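Local coordinates for protein possible metal-dependent hydrolase (Veillonella parvula, PDB 3RPC) that is probably a metal-dependent hydrolase of the beta-lactamase superfamily, carrying two zinc ions in its presumed active site, at residues I10-G15 / M227-H232. Residues are numbered along the deposited sequence; the frame is centred on the assembly and turned at random.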
loop_
_atom_site.group_PDB
_atom_site.type_symbol
_atom_site.label_atom_id
_atom_site.label_comp_id
_atom_site.label_asym_id
_atom_site.label_seq_id
_atom_site.Cartn_x
_atom_site.Cartn_y
_atom_site.Cartn_z
ATOM N N ILE A 10 26.160 -3.328 6.963
ATOM C CA ILE A 10 27.129 -2.224 6.921
ATOM C C ILE A 10 26.881 -1.243 8.074
ATOM O O ILE A 10 27.682 -1.158 9.003
ATOM C CB ILE A 10 27.156 -1.509 5.550
ATOM C CG1 ILE A 10 27.494 -2.507 4.436
ATOM C CG2 ILE A 10 28.173 -0.361 5.556
ATOM C CD1 ILE A 10 28.837 -3.190 4.593
ATOM N N ARG A 11 25.758 -0.532 8.039
ATOM C CA ARG A 11 25.480 0.462 9.077
ATOM C C ARG A 11 24.062 0.979 8.890
ATOM O O ARG A 11 23.686 1.305 7.786
ATOM C CB ARG A 11 26.481 1.625 9.000
ATOM C CG ARG A 11 26.356 2.602 10.188
ATOM C CD ARG A 11 27.290 3.814 10.034
ATOM N NE ARG A 11 26.978 4.576 8.831
ATOM C CZ ARG A 11 27.691 5.611 8.390
ATOM N NH1 ARG A 11 28.757 6.029 9.065
ATOM N NH2 ARG A 11 27.334 6.236 7.271
ATOM N N ASN A 12 23.307 1.064 9.986
ATOM C CA ASN A 12 21.886 1.450 9.943
ATOM C C ASN A 12 21.077 0.473 9.078
ATOM O O ASN A 12 20.975 -0.702 9.424
ATOM C CB ASN A 12 21.700 2.902 9.485
ATOM C CG ASN A 12 20.341 3.473 9.885
ATOM O OD1 ASN A 12 19.879 3.273 11.017
ATOM N ND2 ASN A 12 19.705 4.191 8.973
ATOM N N ALA A 13 20.536 0.940 7.954
ATOM C CA ALA A 13 19.824 0.055 7.027
ATOM C C ALA A 13 20.673 -0.303 5.806
ATOM O O ALA A 13 20.201 -0.964 4.886
ATOM C CB ALA A 13 18.502 0.691 6.572
ATOM N N THR A 14 21.931 0.129 5.803
ATOM C CA THR A 14 22.811 -0.132 4.671
ATOM C C THR A 14 23.417 -1.517 4.818
ATOM O O THR A 14 23.959 -1.853 5.864
ATOM C CB THR A 14 23.948 0.906 4.592
ATOM O OG1 THR A 14 23.395 2.225 4.546
ATOM C CG2 THR A 14 24.831 0.678 3.355
ATOM N N GLY A 15 23.321 -2.315 3.761
ATOM C CA GLY A 15 23.868 -3.660 3.767
ATOM C C GLY A 15 24.187 -4.104 2.358
ATOM O O GLY A 15 23.822 -3.427 1.399
HETATM N N MSE A 227 19.807 0.247 13.493
HETATM C CA MSE A 227 20.058 0.631 14.877
HETATM C C MSE A 227 21.422 1.277 15.101
HETATM O O MSE A 227 22.331 1.154 14.272
HETATM C CB MSE A 227 19.919 -0.589 15.787
HETATM C CG MSE A 227 18.473 -1.064 15.881
HETATM SE SE MSE A 227 18.207 -2.712 16.884
HETATM C CE MSE A 227 18.801 -3.968 15.525
ATOM N N ASP A 228 21.523 1.964 16.236
ATOM C CA ASP A 228 22.786 2.485 16.752
ATOM C C ASP A 228 23.501 3.399 15.750
ATOM O O ASP A 228 24.737 3.455 15.736
ATOM C CB ASP A 228 23.721 1.334 17.153
ATOM C CG ASP A 228 23.131 0.407 18.218
ATOM O OD1 ASP A 228 22.059 0.697 18.766
ATOM O OD2 ASP A 228 23.764 -0.634 18.501
ATOM N N THR A 229 22.747 4.122 14.929
ATOM C CA THR A 229 23.348 4.978 13.904
ATOM C C THR A 229 22.724 6.374 13.849
ATOM O O THR A 229 23.431 7.379 14.007
ATOM C CB THR A 229 23.260 4.335 12.508
ATOM O OG1 THR A 229 23.773 2.998 12.562
ATOM C CG2 THR A 229 24.075 5.149 11.490
ATOM N N VAL A 230 21.419 6.447 13.597
ATOM C CA VAL A 230 20.754 7.745 13.555
ATOM C C VAL A 230 20.323 8.147 14.963
ATOM O O VAL A 230 20.337 7.325 15.884
ATOM C CB VAL A 230 19.564 7.800 12.554
ATOM C CG1 VAL A 230 20.058 7.579 11.117
ATOM C CG2 VAL A 230 18.466 6.800 12.907
ATOM N N ASN A 231 19.974 9.415 15.139
ATOM C CA ASN A 231 19.742 9.930 16.484
ATOM C C ASN A 231 18.448 9.452 17.115
ATOM O O ASN A 231 18.386 9.296 18.339
ATOM C CB ASN A 231 19.747 11.455 16.496
ATOM C CG ASN A 231 18.624 12.033 15.668
ATOM O OD1 ASN A 231 18.716 12.084 14.447
ATOM N ND2 ASN A 231 17.543 12.456 16.325
ATOM N N HIS A 232 17.412 9.249 16.299
ATOM C CA HIS A 232 16.063 9.080 16.846
ATOM C C HIS A 232 15.580 7.643 17.016
ATOM O O HIS A 232 14.449 7.423 17.442
ATOM C CB HIS A 232 15.030 9.919 16.076
ATOM C CG HIS A 232 14.890 9.559 14.627
ATOM N ND1 HIS A 232 15.890 8.939 13.908
ATOM C CD2 HIS A 232 13.869 9.756 13.757
ATOM C CE1 HIS A 232 15.488 8.761 12.660
ATOM N NE2 HIS A 232 14.268 9.251 12.541
HETATM O O HOH W 1 23.863 -0.317 12.351
HETATM O O HOH W 2 20.017 3.877 13.915
#
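N12, at the tip of a beta hairpin, packs its side chain obliquely against T229 in the loop that follows strand 221-225; N12 CB lies 3.7 Å from T229 CB. N12 CG is anti to the backbone N (chi1 -160°), which carries the amide past T229 CB and sets ND2 4.0 Å from V230 CG1. ND2 is hydrogen-bonded to D76 O. On the other side of the amide, OD1 accepts a hydrogen bond from water 2, which accepts from V230 N. The CB of T229 is directed at the hairpin. Its OG1 donates to M227 O at 2.9 Å, approaching from above the carbonyl plane, a bond that pins the hydroxyl back on its own loop; R11 CG lies against both branches of T229, 3.5 Å from OG1 and 3.7 Å from CG2. Residues 11-14 form a type II' turn joining strands 6-11 and 14-19, with a classic beta bulge where I10 N and R11 N both donate to T14 O. The hairpin belongs to one of the two mixed sheets of the metallo-beta-lactamase sandwich and the loop extends from a strand of the other, so the contact bridges the sheets beside the two-zinc site: the N12 side chain is about 5 Å from a zinc ion, and N12 bonds to the zinc ligands D76 and H226. Water 1 accepts from N12 N at 2.8 Å and probably donates to M227 O, a second water link, this one joining backbone to backbone. R11 crosses T229 at about a right angle, then bends at chi3 (61°); NH1 is hydrogen-bonded to V52 O and NH2 to F29 O and A31 O.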